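Local coordinates for takeout-like protein 1 (Epiphyas postvittana, PDB 3E8T) that binds a ubiquinone-8 molecule along an internal tunnel and probably serves as a carrier of hydrophobic ligands in the insect, at residues K115-K119 with N155-G159; L58-K64 with D90-H96; I103-I108 with M174-L178. All coordinates share one frame; numbering follows the deposited sequence. Where two conformers were deposited one is given.

Contact 1. Residues K115-K119 with N155-G159. With UQ8 (Ubiquinone-8), chain B.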
loop_
_atom_site.group_PDB
_atom_site.type_symbol
_atom_site.label_atom_id
_atom_site.label_comp_id
_atom_site.label_asym_id
_atom_site.label_seq_id
_atom_site.Cartn_x
_atom_site.Cartn_y
_atom_site.Cartn_z
ATOM N N LYS A 115 -11.371 -11.258 -4.099
ATOM C CA LYS A 115 -11.717 -9.864 -3.855
ATOM C C LYS A 115 -11.679 -9.675 -2.338
ATOM O O LYS A 115 -12.505 -10.222 -1.619
ATOM C CB LYS A 115 -13.108 -9.523 -4.364
ATOM C CG LYS A 115 -13.527 -8.078 -4.107
ATOM C CD LYS A 115 -14.875 -7.724 -4.719
ATOM C CE LYS A 115 -15.346 -6.375 -4.176
ATOM N NZ LYS A 115 -16.696 -6.001 -4.688
ATOM N N LEU A 116 -10.675 -8.946 -1.868
ATOM C CA LEU A 116 -10.494 -8.677 -0.479
ATOM C C LEU A 116 -10.881 -7.203 -0.269
ATOM O O LEU A 116 -10.245 -6.329 -0.871
ATOM C CB LEU A 116 -9.011 -8.956 -0.119
ATOM C CG LEU A 116 -8.507 -8.506 1.249
ATOM C CD1 LEU A 116 -9.344 -9.266 2.304
ATOM C CD2 LEU A 116 -7.042 -8.791 1.388
ATOM N N LYS A 117 -11.843 -6.951 0.589
ATOM C CA LYS A 117 -12.268 -5.584 0.864
ATOM C C LYS A 117 -11.784 -5.201 2.247
ATOM O O LYS A 117 -11.968 -5.958 3.186
ATOM C CB LYS A 117 -13.788 -5.473 0.837
ATOM C CG LYS A 117 -14.447 -5.891 -0.463
ATOM C CD LYS A 117 -15.959 -5.822 -0.389
ATOM C CE LYS A 117 -16.472 -4.403 -0.191
ATOM N NZ LYS A 117 -18.005 -4.271 -0.246
ATOM N N LEU A 118 -11.113 -4.071 2.346
ATOM C CA LEU A 118 -10.538 -3.589 3.579
ATOM C C LEU A 118 -11.199 -2.254 3.924
ATOM O O LEU A 118 -11.224 -1.345 3.111
ATOM C CB LEU A 118 -9.044 -3.347 3.406
ATOM C CG LEU A 118 -8.238 -4.524 2.927
ATOM C CD1 LEU A 118 -6.795 -4.121 2.580
ATOM C CD2 LEU A 118 -8.273 -5.659 3.913
ATOM N N LYS A 119 -11.756 -2.149 5.121
ATOM C CA LYS A 119 -12.443 -0.942 5.541
ATOM C C LYS A 119 -11.651 -0.277 6.636
ATOM O O LYS A 119 -11.363 -0.869 7.663
ATOM C CB LYS A 119 -13.843 -1.272 6.025
ATOM C CG LYS A 119 -14.667 -0.039 6.333
ATOM C CD LYS A 119 -16.083 -0.334 6.743
ATOM C CE LYS A 119 -16.858 1.023 6.897
ATOM N NZ LYS A 119 -18.214 0.982 7.556
ATOM N N ASN A 155 -13.012 -3.427 9.368
ATOM C CA ASN A 155 -13.203 -4.832 9.051
ATOM C C ASN A 155 -12.571 -5.152 7.705
ATOM O O ASN A 155 -12.057 -4.294 7.015
ATOM C CB ASN A 155 -14.702 -5.278 9.221
ATOM C CG ASN A 155 -15.692 -4.331 8.539
ATOM O OD1 ASN A 155 -15.607 -4.115 7.345
ATOM N ND2 ASN A 155 -16.606 -3.746 9.311
ATOM N N ALA A 156 -12.549 -6.439 7.435
ATOM C CA ALA A 156 -12.110 -6.938 6.163
ATOM C C ALA A 156 -13.022 -8.076 5.760
ATOM O O ALA A 156 -13.445 -8.863 6.628
ATOM C CB ALA A 156 -10.696 -7.402 6.227
ATOM N N GLN A 157 -13.316 -8.155 4.462
ATOM C CA GLN A 157 -14.137 -9.228 3.928
ATOM C C GLN A 157 -13.434 -9.925 2.820
ATOM O O GLN A 157 -12.717 -9.324 2.010
ATOM C CB GLN A 157 -15.473 -8.745 3.396
ATOM C CG GLN A 157 -16.437 -8.313 4.427
ATOM C CD GLN A 157 -16.280 -6.904 4.687
ATOM O OE1 GLN A 157 -16.214 -6.110 3.742
ATOM N NE2 GLN A 157 -16.219 -6.512 5.993
ATOM N N PHE A 158 -13.631 -11.210 2.819
ATOM C CA PHE A 158 -12.892 -12.096 1.944
ATOM C C PHE A 158 -13.822 -12.752 0.969
ATOM O O PHE A 158 -14.722 -13.484 1.364
ATOM C CB PHE A 158 -12.148 -13.174 2.782
ATOM C CG PHE A 158 -11.155 -12.604 3.748
ATOM C CD1 PHE A 158 -9.801 -12.663 3.482
ATOM C CD2 PHE A 158 -11.576 -12.080 4.975
ATOM C CE1 PHE A 158 -8.913 -12.110 4.336
ATOM C CE2 PHE A 158 -10.680 -11.556 5.830
ATOM C CZ PHE A 158 -9.366 -11.543 5.506
ATOM N N GLY A 159 -13.540 -12.570 -0.296
ATOM C CA GLY A 159 -14.245 -13.264 -1.389
ATOM C C GLY A 159 -13.202 -14.074 -2.134
ATOM O O GLY A 159 -12.219 -13.523 -2.619
HETATM C C45 UQ8 B . -6.408 -16.926 0.765
HETATM C C44 UQ8 B . -6.328 -16.794 2.288
HETATM C C46 UQ8 B . -7.174 -17.871 2.914
HETATM C C43 UQ8 B . -6.756 -15.428 2.791
HETATM C C42 UQ8 B . -6.128 -14.301 1.957
HETATM C C41 UQ8 B . -4.634 -14.233 2.246
HETATM C C39 UQ8 B . -4.200 -12.792 2.415
HETATM C C40 UQ8 B . -3.094 -12.187 1.553
HETATM C C38 UQ8 B . -4.757 -12.032 3.408
HETATM C C37 UQ8 B . -4.444 -10.703 3.652
HETATM C C36 UQ8 B . -5.520 -10.202 4.616
HETATM C C34 UQ8 B . -5.449 -8.706 4.863
HETATM C C35 UQ8 B . -6.519 -8.171 5.567
HETATM C C33 UQ8 B . -4.414 -7.935 4.339
HETATM C C32 UQ8 B . -4.181 -6.573 4.499
HETATM C C31 UQ8 B . -3.370 -6.078 3.272
HETATM C C29 UQ8 B . -2.903 -4.635 3.398
HETATM C C30 UQ8 B . -2.293 -4.119 4.740
HETATM C C28 UQ8 B . -3.024 -3.774 2.313
HETATM C C27 UQ8 B . -2.640 -2.439 2.301
HETATM C C26 UQ8 B . -2.198 -1.987 0.901
HETATM C C24 UQ8 B . -2.013 -0.467 0.853
HETATM C C25 UQ8 B . -3.226 0.473 0.957
HETATM C C23 UQ8 B . -0.745 0.057 0.724
HETATM C C22 UQ8 B . -0.391 1.407 0.655
HETATM C C21 UQ8 B . 1.128 1.577 0.679
HETATM C C19 UQ8 B . 1.621 2.997 0.959
HETATM C C20 UQ8 B . 3.136 3.065 1.143
HETATM C C18 UQ8 B . 1.099 4.032 -0.047
HETATM C C17 UQ8 B . 1.699 5.421 0.215
HETATM C C16 UQ8 B . 0.881 6.557 -0.421
HETATM C C14 UQ8 B . 1.729 7.824 -0.442
HETATM C C15 UQ8 B . 2.630 8.138 0.768
HETATM C C13 UQ8 B . 1.729 8.680 -1.541
HETATM C C12 UQ8 B . 2.507 9.833 -1.601
HETATM C C11 UQ8 B . 1.909 10.936 -2.498
HETATM C C9 UQ8 B . 2.409 12.332 -2.082
HETATM C C10 UQ8 B . 3.676 12.268 -1.212
HETATM C C8 UQ8 B . 2.642 13.165 -3.340
HETATM C C7 UQ8 B . 4.126 13.435 -3.611
HETATM C C6 UQ8 B . 4.688 14.632 -2.808
HETATM C C1 UQ8 B . 5.936 14.514 -2.185
HETATM C C1M UQ8 B . 6.626 13.308 -2.310
HETATM C C2 UQ8 B . 6.493 15.563 -1.443
HETATM O O2 UQ8 B . 7.596 15.458 -0.899
HETATM C C3 UQ8 B . 5.807 16.761 -1.320
HETATM O O3 UQ8 B . 6.351 17.782 -0.599
HETATM C C3M UQ8 B . 7.233 18.546 -1.420
HETATM C C4 UQ8 B . 4.563 16.909 -1.920
HETATM O O4 UQ8 B . 3.902 18.097 -1.786
HETATM C C4M UQ8 B . 3.780 18.456 -0.402
HETATM C C5 UQ8 B . 4.007 15.853 -2.656
HETATM O O5 UQ8 B . 2.905 16.017 -3.187
#
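Leu116 and Phe158 sit side by side as a non-hydrogen-bonded pair of two antiparallel strands, both pointing toward the ubiquinone-8 chain. Leu116 CD1 lies over one face of the Phe158 ring, displaced toward its rim, 3.8 Å from the ring centroid, in a CH-pi contact. With CG anti to the backbone N (chi1 169°) and chi2 at 61°, Leu116 sends CD1 to the ring and CD2 to the isoprenoid chain, 3.8 Å from UQ8 C34. The ring meets the same chain near its own plane, at its edge, where Phe158 CE1 is 3.9 Å from UQ8 C36. At the next non-hydrogen-bonded pair, Leu118 CD2 touches both UQ8 C35, at 3.5 Å, and the methyl of Ala156.

These residues are positioned by backbone bonds on alternate pairs. Lys117 and Gln157 exchange two, whereas at Lys119 and Asn155 one bond is of ordinary length and the return bond is weak. The reverse face carries Lys115, Lys117 and Lys119 with Asn155 and Gln157. There Gln157 NE2 donates to Asn155 OD1 over 2.8 Å, approaching from above that carbonyl's plane. Trp182 and Val185 of helix 182-211 also touch the Phe158 side chain. The chemistry is therefore two-sided: amides and lysines on one face, hydrocarbon side chains on the other, consistent with a lining that holds the polyprenyl tail by dispersion and shape.

Contact 2. Residues L58-K64 with D90-H96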
loop_
_atom_site.group_PDB
_atom_site.type_symbol
_atom_site.label_atom_id
_atom_site.label_comp_id
_atom_site.label_asym_id
_atom_site.label_seq_id
_atom_site.Cartn_x
_atom_site.Cartn_y
_atom_site.Cartn_z
ATOM N N LEU A 58 -0.551 -14.820 -5.452
ATOM C CA LEU A 58 -1.441 -13.893 -6.124
ATOM C C LEU A 58 -0.793 -13.417 -7.403
ATOM O O LEU A 58 0.331 -12.875 -7.370
ATOM C CB LEU A 58 -1.800 -12.708 -5.258
ATOM C CG LEU A 58 -2.914 -11.810 -5.777
ATOM C CD1 LEU A 58 -4.265 -12.510 -5.680
ATOM C CD2 LEU A 58 -2.939 -10.473 -5.031
ATOM N N LYS A 59 -1.509 -13.638 -8.501
ATOM C CA LYS A 59 -1.048 -13.199 -9.815
ATOM C C LYS A 59 -2.082 -12.205 -10.347
ATOM O O LYS A 59 -3.253 -12.260 -9.987
ATOM C CB LYS A 59 -0.908 -14.398 -10.773
ATOM C CG LYS A 59 0.140 -15.364 -10.337
ATOM C CD LYS A 59 0.333 -16.452 -11.373
ATOM C CE LYS A 59 0.976 -17.658 -10.835
ATOM N NZ LYS A 59 0.757 -18.789 -11.783
ATOM N N GLU A 60 -1.645 -11.312 -11.222
ATOM C CA GLU A 60 -2.572 -10.306 -11.742
ATOM C C GLU A 60 -3.134 -9.452 -10.604
ATOM O O GLU A 60 -4.275 -9.017 -10.688
ATOM C CB GLU A 60 -3.743 -10.898 -12.569
ATOM C CG GLU A 60 -3.418 -11.628 -13.873
ATOM C CD GLU A 60 -4.682 -11.841 -14.703
ATOM O OE1 GLU A 60 -5.436 -12.757 -14.341
ATOM O OE2 GLU A 60 -4.952 -11.060 -15.658
ATOM N N GLY A 61 -2.349 -9.250 -9.558
ATOM C CA GLY A 61 -2.894 -8.559 -8.412
ATOM C C GLY A 61 -3.149 -7.091 -8.693
ATOM O O GLY A 61 -2.414 -6.452 -9.442
ATOM N N LYS A 62 -4.198 -6.566 -8.085
ATOM C CA LYS A 62 -4.623 -5.209 -8.245
ATOM C C LYS A 62 -5.015 -4.617 -6.909
ATOM O O LYS A 62 -5.770 -5.229 -6.173
ATOM C CB LYS A 62 -5.879 -5.177 -9.078
ATOM C CG LYS A 62 -5.833 -5.841 -10.428
ATOM C CD LYS A 62 -5.021 -5.150 -11.392
ATOM C CE LYS A 62 -5.229 -5.794 -12.810
ATOM N NZ LYS A 62 -4.728 -4.886 -13.857
ATOM N N LEU A 63 -4.553 -3.415 -6.652
ATOM C CA LEU A 63 -4.926 -2.659 -5.446
ATOM C C LEU A 63 -5.691 -1.413 -5.868
ATOM O O LEU A 63 -5.139 -0.569 -6.583
ATOM C CB LEU A 63 -3.686 -2.258 -4.627
ATOM C CG LEU A 63 -3.988 -1.276 -3.469
ATOM C CD1 LEU A 63 -4.697 -1.997 -2.374
ATOM C CD2 LEU A 63 -2.684 -0.625 -2.961
ATOM N N LYS A 64 -6.954 -1.322 -5.435
ATOM C CA LYS A 64 -7.786 -0.176 -5.715
ATOM C C LYS A 64 -8.036 0.572 -4.439
ATOM O O LYS A 64 -8.244 -0.029 -3.390
ATOM C CB LYS A 64 -9.101 -0.585 -6.365
ATOM C CG LYS A 64 -9.980 0.628 -6.888
ATOM C CD LYS A 64 -11.213 0.216 -7.796
ATOM C CE LYS A 64 -12.266 1.344 -7.923
ATOM N NZ LYS A 64 -13.535 1.051 -8.704
ATOM N N ASP A 90 -10.273 3.034 2.498
ATOM C CA ASP A 90 -10.856 1.769 2.118
ATOM C C ASP A 90 -10.171 1.279 0.882
ATOM O O ASP A 90 -9.864 2.070 0.003
ATOM C CB ASP A 90 -12.367 1.888 1.852
ATOM C CG ASP A 90 -13.171 2.347 3.063
ATOM O OD1 ASP A 90 -12.681 2.268 4.198
ATOM O OD2 ASP A 90 -14.335 2.785 2.823
ATOM N N ALA A 91 -9.904 -0.022 0.797
ATOM C CA ALA A 91 -9.200 -0.544 -0.361
ATOM C C ALA A 91 -9.720 -1.898 -0.727
ATOM O O ALA A 91 -10.370 -2.569 0.073
ATOM C CB ALA A 91 -7.750 -0.668 -0.020
ATOM N N THR A 92 -9.421 -2.288 -1.948
ATOM C CA THR A 92 -9.728 -3.631 -2.397
ATOM C C THR A 92 -8.471 -4.218 -3.027
ATOM O O THR A 92 -7.744 -3.529 -3.727
ATOM C CB THR A 92 -10.947 -3.703 -3.393
ATOM O OG1 THR A 92 -12.183 -3.358 -2.745
ATOM C CG2 THR A 92 -11.166 -5.094 -3.876
ATOM N N VAL A 93 -8.235 -5.492 -2.765
ATOM C CA VAL A 93 -7.160 -6.270 -3.408
ATOM C C VAL A 93 -7.811 -7.410 -4.181
ATOM O O VAL A 93 -8.615 -8.144 -3.622
ATOM C CB VAL A 93 -6.165 -6.813 -2.392
ATOM C CG1 VAL A 93 -5.026 -7.487 -3.128
ATOM C CG2 VAL A 93 -5.643 -5.721 -1.473
ATOM N N LYS A 94 -7.500 -7.483 -5.461
ATOM C CA LYS A 94 -8.048 -8.491 -6.337
ATOM C C LYS A 94 -6.960 -9.233 -7.058
ATOM O O LYS A 94 -5.844 -8.752 -7.173
ATOM C CB LYS A 94 -9.010 -7.861 -7.368
ATOM C CG LYS A 94 -10.251 -7.195 -6.774
ATOM C CD LYS A 94 -11.146 -6.583 -7.900
ATOM C CE LYS A 94 -12.453 -6.086 -7.371
ATOM N NZ LYS A 94 -13.193 -5.151 -8.300
ATOM N N GLY A 95 -7.282 -10.402 -7.574
ATOM C CA GLY A 95 -6.357 -11.109 -8.429
ATOM C C GLY A 95 -6.635 -12.590 -8.468
ATOM O O GLY A 95 -7.613 -13.060 -7.898
ATOM N N HIS A 96 -5.793 -13.313 -9.193
ATOM C CA HIS A 96 -5.890 -14.757 -9.298
ATOM C C HIS A 96 -5.051 -15.379 -8.210
ATOM O O HIS A 96 -3.817 -15.195 -8.195
ATOM C CB HIS A 96 -5.369 -15.172 -10.687
ATOM C CG HIS A 96 -5.231 -16.631 -10.879
ATOM N ND1 HIS A 96 -4.351 -17.166 -11.798
ATOM C CD2 HIS A 96 -5.774 -17.668 -10.224
ATOM C CE1 HIS A 96 -4.424 -18.490 -11.737
ATOM N NE2 HIS A 96 -5.306 -18.819 -10.802
#
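His96 and Leu58 meet the opposite strands where the antiparallel pairing of 58-64 with 90-96 is shifted by one residue at a beta bulge. His96 CB comes within 3.7 Å of Lys59 O, and the backbones of His96 and Lys59 exchange bonds: Lys59 N to His96 O at 2.8 Å, almost straight at 171°, and His96 N to Lys59 O. The imidazole continues beyond the pair, its NE2 hydrogen-bonded to Asp111.

Leu58 turns its branches onto the other strand. Its CD1 rests on the backbone at Gly95 C, 3.7 Å away, and CD2 reaches Val93 CG1 at 4.1 Å. Gly95, with no CB and with backbone angles (157°/-178°) natural only to glycine, lets Leu58 CD1 and Lys59 O close in on it. Past the bulge, regular pairing resumes, Lys62 with Lys94 and Lys64 with Thr92 each sharing two bonds. Leu63 CD1 packs on Val93 CG2 at 3.9 Å, on the face that touches ubiquinone-8. Lys62 is salt-bridged to Asp43.

Chemically, the bulge coincides with the corner at Lys59 and Glu60, and backbone bonds are kept on both sides of it, while leucine and valine methyls stay on the apolar face and the lysines on the polar one.

Contact 3. Residues I103-I108 with M174-L178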
loop_
_atom_site.group_PDB
_atom_site.type_symbol
_atom_site.label_atom_id
_atom_site.label_comp_id
_atom_site.label_asym_id
_atom_site.label_seq_id
_atom_site.Cartn_x
_atom_site.Cartn_y
_atom_site.Cartn_z
ATOM N N ILE A 103 -5.364 -22.343 7.063
ATOM C CA ILE A 103 -5.572 -21.009 7.543
ATOM C C ILE A 103 -5.976 -21.137 9.002
ATOM O O ILE A 103 -7.082 -21.552 9.312
ATOM C CB ILE A 103 -6.610 -20.350 6.636
ATOM C CG1 ILE A 103 -6.902 -18.928 7.064
ATOM C CG2 ILE A 103 -7.832 -21.215 6.519
ATOM C CD1 ILE A 103 -5.735 -18.130 7.031
ATOM N N LEU A 104 -5.042 -20.778 9.878
ATOM C CA LEU A 104 -5.236 -20.907 11.315
ATOM C C LEU A 104 -5.521 -22.375 11.639
ATOM O O LEU A 104 -4.623 -23.230 11.459
ATOM C CB LEU A 104 -6.281 -19.921 11.813
ATOM C CG LEU A 104 -6.151 -18.454 11.351
ATOM C CD1 LEU A 104 -7.328 -17.574 11.852
ATOM C CD2 LEU A 104 -4.787 -17.792 11.645
ATOM N N ILE A 105 -6.735 -22.772 11.968
ATOM C CA ILE A 105 -7.055 -24.140 12.346
ATOM C C ILE A 105 -7.800 -24.905 11.265
ATOM O O ILE A 105 -8.158 -26.050 11.506
ATOM C CB ILE A 105 -7.901 -24.135 13.646
ATOM C CG1 ILE A 105 -9.244 -23.446 13.474
ATOM C CG2 ILE A 105 -7.105 -23.532 14.835
ATOM C CD1 ILE A 105 -10.195 -23.644 14.638
ATOM N N LEU A 106 -8.035 -24.316 10.087
ATOM C CA LEU A 106 -8.781 -25.033 9.031
ATOM C C LEU A 106 -7.904 -25.324 7.820
ATOM O O LEU A 106 -7.195 -24.469 7.343
ATOM C CB LEU A 106 -9.942 -24.196 8.535
ATOM C CG LEU A 106 -11.165 -23.971 9.393
ATOM C CD1 LEU A 106 -12.237 -23.250 8.514
ATOM C CD2 LEU A 106 -11.694 -25.296 9.970
ATOM N N PRO A 107 -7.995 -26.515 7.272
ATOM C CA PRO A 107 -7.322 -26.773 6.011
ATOM C C PRO A 107 -7.897 -25.898 4.890
ATOM O O PRO A 107 -9.113 -25.608 4.912
ATOM C CB PRO A 107 -7.587 -28.256 5.761
ATOM C CG PRO A 107 -8.146 -28.776 7.016
ATOM C CD PRO A 107 -8.707 -27.669 7.809
ATOM N N ILE A 108 -7.064 -25.593 3.903
ATOM C CA ILE A 108 -7.543 -24.817 2.751
ATOM C C ILE A 108 -6.928 -25.341 1.494
ATOM O O ILE A 108 -5.765 -25.693 1.454
ATOM C CB ILE A 108 -7.281 -23.284 2.934
ATOM C CG1 ILE A 108 -8.030 -22.463 1.892
ATOM C CG2 ILE A 108 -5.759 -22.982 2.963
ATOM C CD1 ILE A 108 -8.111 -20.999 2.223
ATOM N N MET A 174 -15.547 -21.770 5.048
ATOM C CA MET A 174 -14.283 -21.043 5.041
ATOM C C MET A 174 -14.472 -19.549 4.913
ATOM O O MET A 174 -13.863 -18.766 5.621
ATOM C CB MET A 174 -13.403 -21.536 3.938
ATOM C CG MET A 174 -12.121 -20.768 3.742
ATOM S SD MET A 174 -11.016 -20.804 5.208
ATOM C CE MET A 174 -10.487 -22.522 5.119
ATOM N N LEU A 175 -15.379 -19.138 4.037
ATOM C CA LEU A 175 -15.567 -17.704 3.877
ATOM C C LEU A 175 -16.134 -17.098 5.129
ATOM O O LEU A 175 -15.741 -15.995 5.517
ATOM C CB LEU A 175 -16.396 -17.432 2.634
ATOM C CG LEU A 175 -15.709 -17.802 1.298
ATOM C CD1 LEU A 175 -16.698 -17.650 0.141
ATOM C CD2 LEU A 175 -14.437 -17.007 1.072
ATOM N N THR A 176 -17.047 -17.802 5.781
ATOM C CA THR A 176 -17.575 -17.369 7.060
ATOM C C THR A 176 -16.437 -17.257 8.104
ATOM O O THR A 176 -16.361 -16.298 8.863
ATOM C CB THR A 176 -18.645 -18.327 7.542
ATOM O OG1 THR A 176 -19.736 -18.363 6.587
ATOM C CG2 THR A 176 -19.124 -17.966 8.938
ATOM N N PHE A 177 -15.611 -18.268 8.167
ATOM C CA PHE A 177 -14.461 -18.310 9.072
ATOM C C PHE A 177 -13.534 -17.125 8.837
ATOM O O PHE A 177 -13.087 -16.508 9.804
ATOM C CB PHE A 177 -13.757 -19.651 8.862
ATOM C CG PHE A 177 -12.514 -19.861 9.675
ATOM C CD1 PHE A 177 -12.606 -20.330 10.954
ATOM C CD2 PHE A 177 -11.267 -19.683 9.151
ATOM C CE1 PHE A 177 -11.486 -20.593 11.655
ATOM C CE2 PHE A 177 -10.171 -19.948 9.851
ATOM C CZ PHE A 177 -10.267 -20.392 11.106
ATOM N N LEU A 178 -13.200 -16.844 7.594
ATOM C CA LEU A 178 -12.326 -15.745 7.330
ATOM C C LEU A 178 -12.898 -14.410 7.774
ATOM O O LEU A 178 -12.214 -13.578 8.400
ATOM C CB LEU A 178 -11.929 -15.711 5.866
ATOM C CG LEU A 178 -11.102 -16.889 5.411
ATOM C CD1 LEU A 178 -10.945 -16.874 3.858
ATOM C CD2 LEU A 178 -9.746 -16.919 6.110
#
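Met174 drives its thioether end among Ile103, Leu106 and Ile108, and here the packing is dense. Bends at chi2 (61°) and chi3 (71°) fold the chain so that the terminal methyl enters the group: Met174 CE is 3.8 Å from Leu106 CB and 3.4 Å from Pro107 O. Ile108 CB comes to the same methyl at 4.0 Å. Ile103 is engaged too, its CG1 lying 3.6 Å from Leu178 CD2.

Phe177 is well covered on one face by Leu106, which arrives from the opposite direction and sets CD1 over the ring, 3.7 Å from the centroid and 17° off the normal, a CH-pi contact. The contact loosens toward the outer end of the ring: Leu104 CB stands at the edge, 4.1 Å from Phe177 CZ, and the exposed Ile105 makes a lighter contact through CG1. A type II' turn from Ile103 to Leu106 gathers all four residues around the aromatic group, its ends joined by backbone bonds in both directions.

The turn thus rests on helix 168-180, with Leu104 and Ile103 also touching helix 182-211. On the inner side Ile108 and Leu178 reach ubiquinone-8, and Leu178 continues onto Phe158 of strand 155-160.

In the fold
From the N terminus, strand 54-77 turns back into strand 82-100, and contact 2 pairs the two within this hairpin. The chain then passes the 103-108 turn, opening the long loop that contact 3 will close. Inside that loop, strand 113-133 runs out, strand 139-153 follows, and contact 1 closes when strand 155-160 returns to strand 113-133; contact 1 is therefore nested in contact 3, and contact 2 precedes both in series. Strand 113-133 lies beside strand 82-100, so contacts 1 and 2 join in one sheet, through Leu116 with Val93 and Leu118 with Ala91. Contact 3 packs helix 168-180 against the turn that leads into strand 106-111 of the same sheet, touching contact 1 where Phe158 meets Leu175.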